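Local coordinates for glutamate--tRNA ligase (Elizabethkingia anophelis, PDB 6B1Z), which catalyses the ATP-dependent attachment of glutamate to its tRNA, as a class I aminoacyl-tRNA synthetase, at residues Ala115-Pro119 with Glu120-Gln124; Phe189-Thr193 with Asn194-Asp198; Gly206-Tyr210 with His211-Ile215. One frame throughout, in Å; residues are numbered along the deposited sequence.

Overall arrangement
All three contacts are local turns or helix starts within the catalytic part of the chain, on the same side of the chain's centre; their centres lie 20 to 23 Å apart and none touches another. Contact 1 and contact 3 both join a loop to the first turn of a helix, 119-131 and 210-220 respectively, whereas contact 2 rounds the end of strand 187-192. Contacts 1 and 2 are at the surface. The first is held by carboxylate, hydroxyl and water, the second by a side-chain amide and a threonine hydroxyl bound to backbone atoms. Contact 3 is partly buried: proline packs on a phenylalanine and an alanine, while tyrosine and asparagine meet a bound formic acid.

Contact 1: residues Ala115-Pro119 with Glu120-Gln124; sequences AFDTP and EELDQ
Glu121 OE1 is gripped by three donors: the backbone N of Thr118, 3.0 Å away, and two waters. The N-H points almost straight at the oxygen (168°) but reaches it from above the carboxylate plane. One water also donates to Phe116 O; the other bridges two carboxylates, donating to Asp117 OD2, which lies 4.6 Å from Glu121 OE1. In return Thr118 OG1 accepts from Glu121 N at 3.2 Å. The two reciprocal bonds make a capping box, with Thr118 as N-cap in the loop that joins strand 112-115 to helix 119-131. Thr118 OG1 sits between its own backbone N and carbonyl carbon (chi1 68°), which turns the hydroxyl to the first helical turn; the Glu121 chain runs extended beyond CG and passes obliquely across it, CG lying 3.4 Å from Thr118 OG1. The regular helix bonds begin here, Leu122 N to Thr118 O at 3.0 Å and Asp123 N to Pro119 O at 2.9 Å. Beside the box, Leu122 CD2 touches Asp117 CB at 3.8 Å. The Asp117 carboxylate itself is held by Tyr138 OH and Arg147 N, and Leu122 also packs on Arg170 of strand 168-171.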
loop_
_atom_site.group_PDB
_atom_site.type_symbol
_atom_site.label_atom_id
_atom_site.label_comp_id
_atom_site.label_asym_id
_atom_site.label_seq_id
_atom_site.Cartn_x
_atom_site.Cartn_y
_atom_site.Cartn_z
ATOM N N ALA A 115 -34.628 17.152 -8.490
ATOM C CA ALA A 115 -34.951 16.102 -9.455
ATOM C C ALA A 115 -35.707 14.981 -8.759
ATOM O O ALA A 115 -35.299 14.524 -7.686
ATOM C CB ALA A 115 -33.689 15.561 -10.142
ATOM N N PHE A 116 -36.805 14.549 -9.375
ATOM C CA PHE A 116 -37.765 13.636 -8.769
ATOM C C PHE A 116 -37.752 12.251 -9.404
ATOM O O PHE A 116 -38.569 11.400 -9.024
ATOM C CB PHE A 116 -39.182 14.221 -8.858
ATOM C CG PHE A 116 -39.345 15.541 -8.146
ATOM C CD1 PHE A 116 -39.245 16.738 -8.842
ATOM C CD2 PHE A 116 -39.601 15.583 -6.787
ATOM C CE1 PHE A 116 -39.387 17.953 -8.185
ATOM C CE2 PHE A 116 -39.762 16.795 -6.121
ATOM C CZ PHE A 116 -39.644 17.981 -6.824
ATOM N N ASP A 117 -36.831 11.990 -10.331
ATOM C CA ASP A 117 -36.865 10.735 -11.075
ATOM C C ASP A 117 -36.642 9.546 -10.150
ATOM O O ASP A 117 -35.766 9.564 -9.281
ATOM C CB ASP A 117 -35.799 10.749 -12.170
ATOM C CG ASP A 117 -35.722 12.077 -12.882
ATOM O OD1 ASP A 117 -34.993 12.964 -12.384
ATOM O OD2 ASP A 117 -36.404 12.236 -13.916
ATOM N N THR A 118 -37.445 8.512 -10.342
ATOM C CA THR A 118 -37.291 7.294 -9.557
ATOM C C THR A 118 -36.234 6.391 -10.185
ATOM O O THR A 118 -35.872 6.561 -11.354
ATOM C CB THR A 118 -38.614 6.546 -9.471
ATOM O OG1 THR A 118 -38.963 6.028 -10.761
ATOM C CG2 THR A 118 -39.733 7.459 -8.964
ATOM N N PRO A 119 -35.715 5.419 -9.429
ATOM C CA PRO A 119 -34.750 4.479 -10.032
ATOM C C PRO A 119 -35.300 3.739 -11.240
ATOM O O PRO A 119 -34.560 3.508 -12.205
ATOM C CB PRO A 119 -34.433 3.531 -8.870
ATOM C CG PRO A 119 -34.591 4.393 -7.659
ATOM C CD PRO A 119 -35.811 5.237 -7.968
ATOM N N GLU A 120 -36.587 3.384 -11.226
ATOM C CA GLU A 120 -37.195 2.726 -12.380
ATOM C C GLU A 120 -37.225 3.644 -13.599
ATOM O O GLU A 120 -37.000 3.195 -14.727
ATOM C CB GLU A 120 -38.611 2.259 -12.042
ATOM C CG GLU A 120 -38.689 1.092 -11.058
ATOM C CD GLU A 120 -38.667 1.511 -9.589
ATOM O OE1 GLU A 120 -38.299 2.659 -9.247
ATOM O OE2 GLU A 120 -39.033 0.657 -8.751
ATOM N N GLU A 121 -37.530 4.932 -13.398
ATOM C CA GLU A 121 -37.573 5.859 -14.525
ATOM C C GLU A 121 -36.186 6.068 -15.110
ATOM O O GLU A 121 -36.038 6.219 -16.332
ATOM C CB GLU A 121 -38.178 7.196 -14.084
ATOM C CG GLU A 121 -39.686 7.119 -13.878
ATOM C CD GLU A 121 -40.229 8.193 -12.947
ATOM O OE1 GLU A 121 -39.441 9.038 -12.468
ATOM O OE2 GLU A 121 -41.457 8.178 -12.704
ATOM N N LEU A 122 -35.159 6.088 -14.258
ATOM C CA LEU A 122 -33.801 6.243 -14.772
ATOM C C LEU A 122 -33.336 4.967 -15.464
ATOM O O LEU A 122 -32.644 5.029 -16.489
ATOM C CB LEU A 122 -32.850 6.651 -13.646
ATOM C CG LEU A 122 -33.140 8.046 -13.085
ATOM C CD1 LEU A 122 -32.224 8.359 -11.906
ATOM C CD2 LEU A 122 -33.008 9.100 -14.186
ATOM N N ASP A 123 -33.727 3.803 -14.940
ATOM C CA ASP A 123 -33.416 2.553 -15.632
ATOM C C ASP A 123 -34.049 2.520 -17.014
ATOM O O ASP A 123 -33.459 1.992 -17.966
ATOM C CB ASP A 123 -33.891 1.351 -14.813
ATOM C CG ASP A 123 -32.955 1.003 -13.676
ATOM O OD1 ASP A 123 -31.852 1.579 -13.588
ATOM O OD2 ASP A 123 -33.338 0.133 -12.863
ATOM N N GLN A 124 -35.257 3.079 -17.144
ATOM C CA GLN A 124 -35.960 3.081 -18.421
ATOM C C GLN A 124 -35.212 3.899 -19.469
ATOM O O GLN A 124 -35.037 3.450 -20.607
ATOM C CB GLN A 124 -37.381 3.622 -18.238
HETATM O O HOH W 1 -40.680 10.850 -10.833
HETATM O O HOH W 2 -38.393 10.582 -14.613
HETATM O O HOH W 3 -41.025 4.350 -10.075
#

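Contact 2: residues Phe189-Thr193 with Asn194-Asp198; sequences FSVNT and NTLDD
Asn192 O takes two hydrogen bonds from one residue, Thr195, and they arrive from different directions. The hydroxyl OG1 of Thr195 donates to Asn192 O at 2.8 Å, nearly in line with the carbonyl, while the backbone N of Thr195 reaches the same oxygen at 2.9 Å from above the carbonyl plane. The hydroxyl can do this because it lies between its own N and carbonyl carbon (chi1 70°), folded back over the turn. A further backbone bond follows one residue on, from Leu196 N to Thr193 O at 2.9 Å; its donor also stands well above the carbonyl plane. The two backbone bonds link residues i and i+3, the pattern of a short 3-10 turn, and this turn closes the end of strand 187-192, which pairs antiparallel with strand 178-183.

The side-chain amide of Asn192 makes the third kind of polar link, an Asx turn. Its OD1 accepts from Asn194 N at 2.8 Å, in the carbonyl plane and on a lone pair, with an N-H angle of 166°. The Asn192 and Asn194 side chains run side by side in the same direction, their amide planes 44° apart, and Asn194 CB comes within 3.3 Å of Asn192 OD1. Asp176 fixes both amides from outside: its OD1 pairs with Asn192 ND2, and its N with Asn194 OD1.

The apolar pair across the contact is Val191 with Leu196, whose side chains cross at about a right angle. In the Val191 conformer described, CG1 meets Leu196 CD1 at 3.8 Å, and Leu196 also lies against Met173 and against Ala237 of helix 236-246.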
loop_
_atom_site.group_PDB
_atom_site.type_symbol
_atom_site.label_atom_id
_atom_site.label_comp_id
_atom_site.label_asym_id
_atom_site.label_seq_id
_atom_site.Cartn_x
_atom_site.Cartn_y
_atom_site.Cartn_z
ATOM N N PHE A 189 -5.363 22.266 -18.799
ATOM C CA PHE A 189 -6.223 21.643 -19.795
ATOM C C PHE A 189 -7.595 22.286 -19.679
ATOM O O PHE A 189 -7.921 22.914 -18.664
ATOM C CB PHE A 189 -6.296 20.117 -19.612
ATOM C CG PHE A 189 -6.885 19.685 -18.304
ATOM C CD1 PHE A 189 -6.120 19.671 -17.148
ATOM C CD2 PHE A 189 -8.210 19.275 -18.227
ATOM C CE1 PHE A 189 -6.673 19.261 -15.938
ATOM C CE2 PHE A 189 -8.766 18.865 -17.029
ATOM C CZ PHE A 189 -7.995 18.855 -15.878
ATOM N N SER A 190 -8.385 22.145 -20.740
ATOM C CA SER A 190 -9.717 22.726 -20.799
ATOM C C SER A 190 -10.760 21.656 -21.081
ATOM O O SER A 190 -10.486 20.663 -21.765
ATOM C CB SER A 190 -9.810 23.802 -21.884
ATOM O OG SER A 190 -8.850 24.821 -21.664
ATOM N N VAL A 191 -11.965 21.884 -20.563
ATOM C CA VAL A 191 -13.105 20.964 -20.650
ATOM C C VAL A 191 -14.347 21.783 -20.993
ATOM O O VAL A 191 -14.596 22.794 -20.329
ATOM C CB VAL A 191 -13.320 20.236 -19.303
ATOM C CG1 VAL A 191 -14.651 19.449 -19.260
ATOM C CG2 VAL A 191 -12.117 19.347 -18.949
ATOM N N ASN A 192 -15.149 21.341 -21.958
ATOM C CA ASN A 192 -16.437 21.974 -22.206
ATOM C C ASN A 192 -17.504 21.311 -21.341
ATOM O O ASN A 192 -17.595 20.078 -21.279
ATOM C CB ASN A 192 -16.807 21.886 -23.695
ATOM C CG ASN A 192 -17.977 22.797 -24.056
ATOM O OD1 ASN A 192 -19.102 22.588 -23.601
ATOM N ND2 ASN A 192 -17.709 23.816 -24.866
ATOM N N THR A 193 -18.332 22.134 -20.687
ATOM C CA THR A 193 -19.390 21.594 -19.839
ATOM C C THR A 193 -20.384 20.712 -20.594
ATOM O O THR A 193 -21.082 19.912 -19.964
ATOM C CB THR A 193 -20.138 22.732 -19.130
ATOM O OG1 THR A 193 -20.620 23.687 -20.088
ATOM C CG2 THR A 193 -19.215 23.433 -18.179
ATOM N N ASN A 194 -20.477 20.845 -21.922
ATOM C CA ASN A 194 -21.354 19.947 -22.660
ATOM C C ASN A 194 -20.935 18.484 -22.551
ATOM O O ASN A 194 -21.745 17.599 -22.851
ATOM C CB ASN A 194 -21.391 20.333 -24.141
ATOM C CG ASN A 194 -22.151 21.613 -24.412
ATOM O OD1 ASN A 194 -22.859 22.134 -23.556
ATOM N ND2 ASN A 194 -22.010 22.122 -25.630
ATOM N N THR A 195 -19.690 18.206 -22.164
ATOM C CA THR A 195 -19.244 16.833 -21.956
ATOM C C THR A 195 -19.522 16.329 -20.544
ATOM O O THR A 195 -19.202 15.169 -20.241
ATOM C CB THR A 195 -17.733 16.698 -22.241
ATOM O OG1 THR A 195 -16.979 17.367 -21.221
ATOM C CG2 THR A 195 -17.356 17.265 -23.619
ATOM N N LEU A 196 -20.093 17.161 -19.675
ATOM C CA LEU A 196 -20.241 16.856 -18.257
ATOM C C LEU A 196 -21.713 16.685 -17.900
ATOM O O LEU A 196 -22.613 17.077 -18.650
ATOM C CB LEU A 196 -19.603 17.962 -17.413
ATOM C CG LEU A 196 -18.142 18.281 -17.753
ATOM C CD1 LEU A 196 -17.656 19.456 -16.917
ATOM C CD2 LEU A 196 -17.245 17.035 -17.558
ATOM N N ASP A 197 -21.976 16.103 -16.727
ATOM C CA ASP A 197 -23.318 15.708 -16.317
ATOM C C ASP A 197 -23.801 16.523 -15.127
ATOM O O ASP A 197 -23.002 17.105 -14.376
ATOM C CB ASP A 197 -23.370 14.222 -15.946
ATOM C CG ASP A 197 -22.856 13.326 -17.046
ATOM O OD1 ASP A 197 -22.867 13.761 -18.211
ATOM O OD2 ASP A 197 -22.449 12.184 -16.744
ATOM N N ASP A 198 -25.125 16.524 -14.944
ATOM C CA ASP A 198 -25.793 17.187 -13.822
ATOM C C ASP A 198 -25.710 16.288 -12.581
ATOM O O ASP A 198 -26.698 15.684 -12.151
ATOM C CB ASP A 198 -27.260 17.460 -14.154
ATOM C CG ASP A 198 -27.473 18.495 -15.268
ATOM O OD1 ASP A 198 -26.522 19.177 -15.692
ATOM O OD2 ASP A 198 -28.644 18.600 -15.703
#

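Contact 3: residues Gly206-Tyr210 with His211-Ile215; sequences GMPTY and HFANI. With FMT (formic acid), chain N.
The ring of Tyr210, in one of its two modelled conformers, has a bound formic acid over one face: FMT O1 stands 3.2 Å above the ring plane, over its centre, a contact of packing only. The other oxygen of the acid is held by Asn214, whose ND2 donates to FMT O2 at 3.2 Å with an N-H angle of 165°. Tyr210 and Asn214 are four residues apart, so one turn of helix 210-220 brings the phenol ring and the amide to the same small molecule. Their backbones are joined as well, Asn214 N bonding to Tyr210 O at 2.9 Å. The amide does not rest on this contact alone: its OD1 accepts from Arg49 NH2 and Gln92 NE2, which would set which end faces the formic acid.

Thr209 is the N-cap residue, and its carbonyl starts the helix by accepting from Ala213 N at 2.9 Å, nearly straight (170°). The Thr209 hydroxyl bonds to Val200 O, while His211 ND1 bonds to His239 NE2, tying the helix start to helix 236-246.

On the proline side of the cap the packing is apolar. Pro208 CG meets Ala213 CB at 3.6 Å, and Pro208 CB meets Phe212 CB at 4.1 Å. With CG of Phe212 anti to its N (chi1 -164°), the side chain packs on Leu201, Val202 and Thr103.

The formic acid probably comes from the crystallisation liquor, yet the Asn214 N-H that binds it, oriented by Arg49, is consistent with the glutamate pocket, which the equivalent tyrosine and asparagine probably line in related glutamyl-tRNA synthetases.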
loop_
_atom_site.group_PDB
_atom_site.type_symbol
_atom_site.label_atom_id
_atom_site.label_comp_id
_atom_site.label_asym_id
_atom_site.label_seq_id
_atom_site.Cartn_x
_atom_site.Cartn_y
_atom_site.Cartn_z
ATOM N N GLY A 206 -31.131 13.884 2.309
ATOM C CA GLY A 206 -30.501 15.120 2.718
ATOM C C GLY A 206 -29.002 15.042 2.909
ATOM O O GLY A 206 -28.368 16.080 3.155
ATOM N N MET A 207 -28.411 13.849 2.801
ATOM C CA MET A 207 -26.965 13.843 2.949
ATOM C C MET A 207 -26.292 14.079 1.597
ATOM O O MET A 207 -26.771 13.593 0.564
ATOM C CB MET A 207 -26.476 12.523 3.544
ATOM C CG MET A 207 -26.712 12.382 5.064
ATOM S SD MET A 207 -26.019 13.692 6.133
ATOM C CE MET A 207 -24.268 13.307 6.004
ATOM N N PRO A 208 -25.198 14.830 1.589
ATOM C CA PRO A 208 -24.503 15.097 0.331
ATOM C C PRO A 208 -23.854 13.847 -0.239
ATOM O O PRO A 208 -23.548 12.884 0.468
ATOM C CB PRO A 208 -23.442 16.128 0.724
ATOM C CG PRO A 208 -23.132 15.771 2.169
ATOM C CD PRO A 208 -24.475 15.377 2.752
ATOM N N THR A 209 -23.642 13.876 -1.553
ATOM C CA THR A 209 -22.713 12.962 -2.182
ATOM C C THR A 209 -21.285 13.422 -1.909
ATOM O O THR A 209 -21.053 14.548 -1.453
ATOM C CB THR A 209 -22.954 12.903 -3.690
ATOM O OG1 THR A 209 -22.672 14.193 -4.246
ATOM C CG2 THR A 209 -24.408 12.495 -3.978
ATOM N N TYR A 210 -20.315 12.548 -2.221
ATOM C CA TYR A 210 -18.906 12.872 -1.992
ATOM C C TYR A 210 -18.517 14.182 -2.661
ATOM O O TYR A 210 -17.728 14.961 -2.117
ATOM C CB TYR A 210 -17.986 11.766 -2.522
ATOM C CG TYR A 210 -18.055 10.418 -1.840
ATOM C CD1 TYR A 210 -18.406 10.291 -0.501
ATOM C CD2 TYR A 210 -17.741 9.265 -2.545
ATOM C CE1 TYR A 210 -18.447 9.040 0.111
ATOM C CE2 TYR A 210 -17.783 8.027 -1.950
ATOM C CZ TYR A 210 -18.135 7.919 -0.626
ATOM O OH TYR A 210 -18.172 6.672 -0.050
ATOM N N HIS A 211 -19.050 14.433 -3.868
ATOM C CA HIS A 211 -18.664 15.633 -4.602
ATOM C C HIS A 211 -18.944 16.893 -3.791
ATOM O O HIS A 211 -18.083 17.771 -3.666
ATOM C CB HIS A 211 -19.418 15.696 -5.926
ATOM C CG HIS A 211 -19.068 14.598 -6.878
ATOM N ND1 HIS A 211 -17.820 14.467 -7.444
ATOM C CD2 HIS A 211 -19.821 13.588 -7.382
ATOM C CE1 HIS A 211 -17.814 13.416 -8.247
ATOM N NE2 HIS A 211 -19.018 12.874 -8.237
ATOM N N PHE A 212 -20.162 17.002 -3.257
ATOM C CA PHE A 212 -20.577 18.200 -2.530
ATOM C C PHE A 212 -19.993 18.216 -1.118
ATOM O O PHE A 212 -19.505 19.256 -0.664
ATOM C CB PHE A 212 -22.104 18.248 -2.504
ATOM C CG PHE A 212 -22.708 19.593 -2.121
ATOM C CD1 PHE A 212 -22.099 20.799 -2.454
ATOM C CD2 PHE A 212 -23.921 19.624 -1.449
ATOM C CE1 PHE A 212 -22.700 22.024 -2.110
ATOM C CE2 PHE A 212 -24.531 20.838 -1.095
ATOM C CZ PHE A 212 -23.920 22.035 -1.430
ATOM N N ALA A 213 -20.031 17.070 -0.427
ATOM C CA ALA A 213 -19.446 16.988 0.913
ATOM C C ALA A 213 -17.974 17.381 0.902
ATOM O O ALA A 213 -17.506 18.086 1.810
ATOM C CB ALA A 213 -19.610 15.578 1.484
ATOM N N ASN A 214 -17.223 16.952 -0.121
ATOM C CA ASN A 214 -15.795 17.227 -0.105
ATOM C C ASN A 214 -15.491 18.694 -0.378
ATOM O O ASN A 214 -14.572 19.246 0.234
ATOM C CB ASN A 214 -15.052 16.316 -1.081
ATOM C CG ASN A 214 -14.838 14.934 -0.521
ATOM O OD1 ASN A 214 -14.873 14.741 0.698
ATOM N ND2 ASN A 214 -14.621 13.962 -1.394
ATOM N N ILE A 215 -16.246 19.365 -1.265
ATOM C CA ILE A 215 -15.924 20.777 -1.463
ATOM C C ILE A 215 -16.350 21.592 -0.236
ATOM O O ILE A 215 -15.656 22.536 0.156
ATOM C CB ILE A 215 -16.498 21.341 -2.789
ATOM C CG1 ILE A 215 -18.023 21.447 -2.787
ATOM C CG2 ILE A 215 -15.971 20.542 -3.997
ATOM C CD1 ILE A 215 -18.513 22.875 -2.523
HETATM C C FMT N . -14.210 9.653 -1.323
HETATM O O1 FMT N . -14.886 8.775 -0.785
HETATM O O2 FMT N . -14.124 10.811 -0.912
#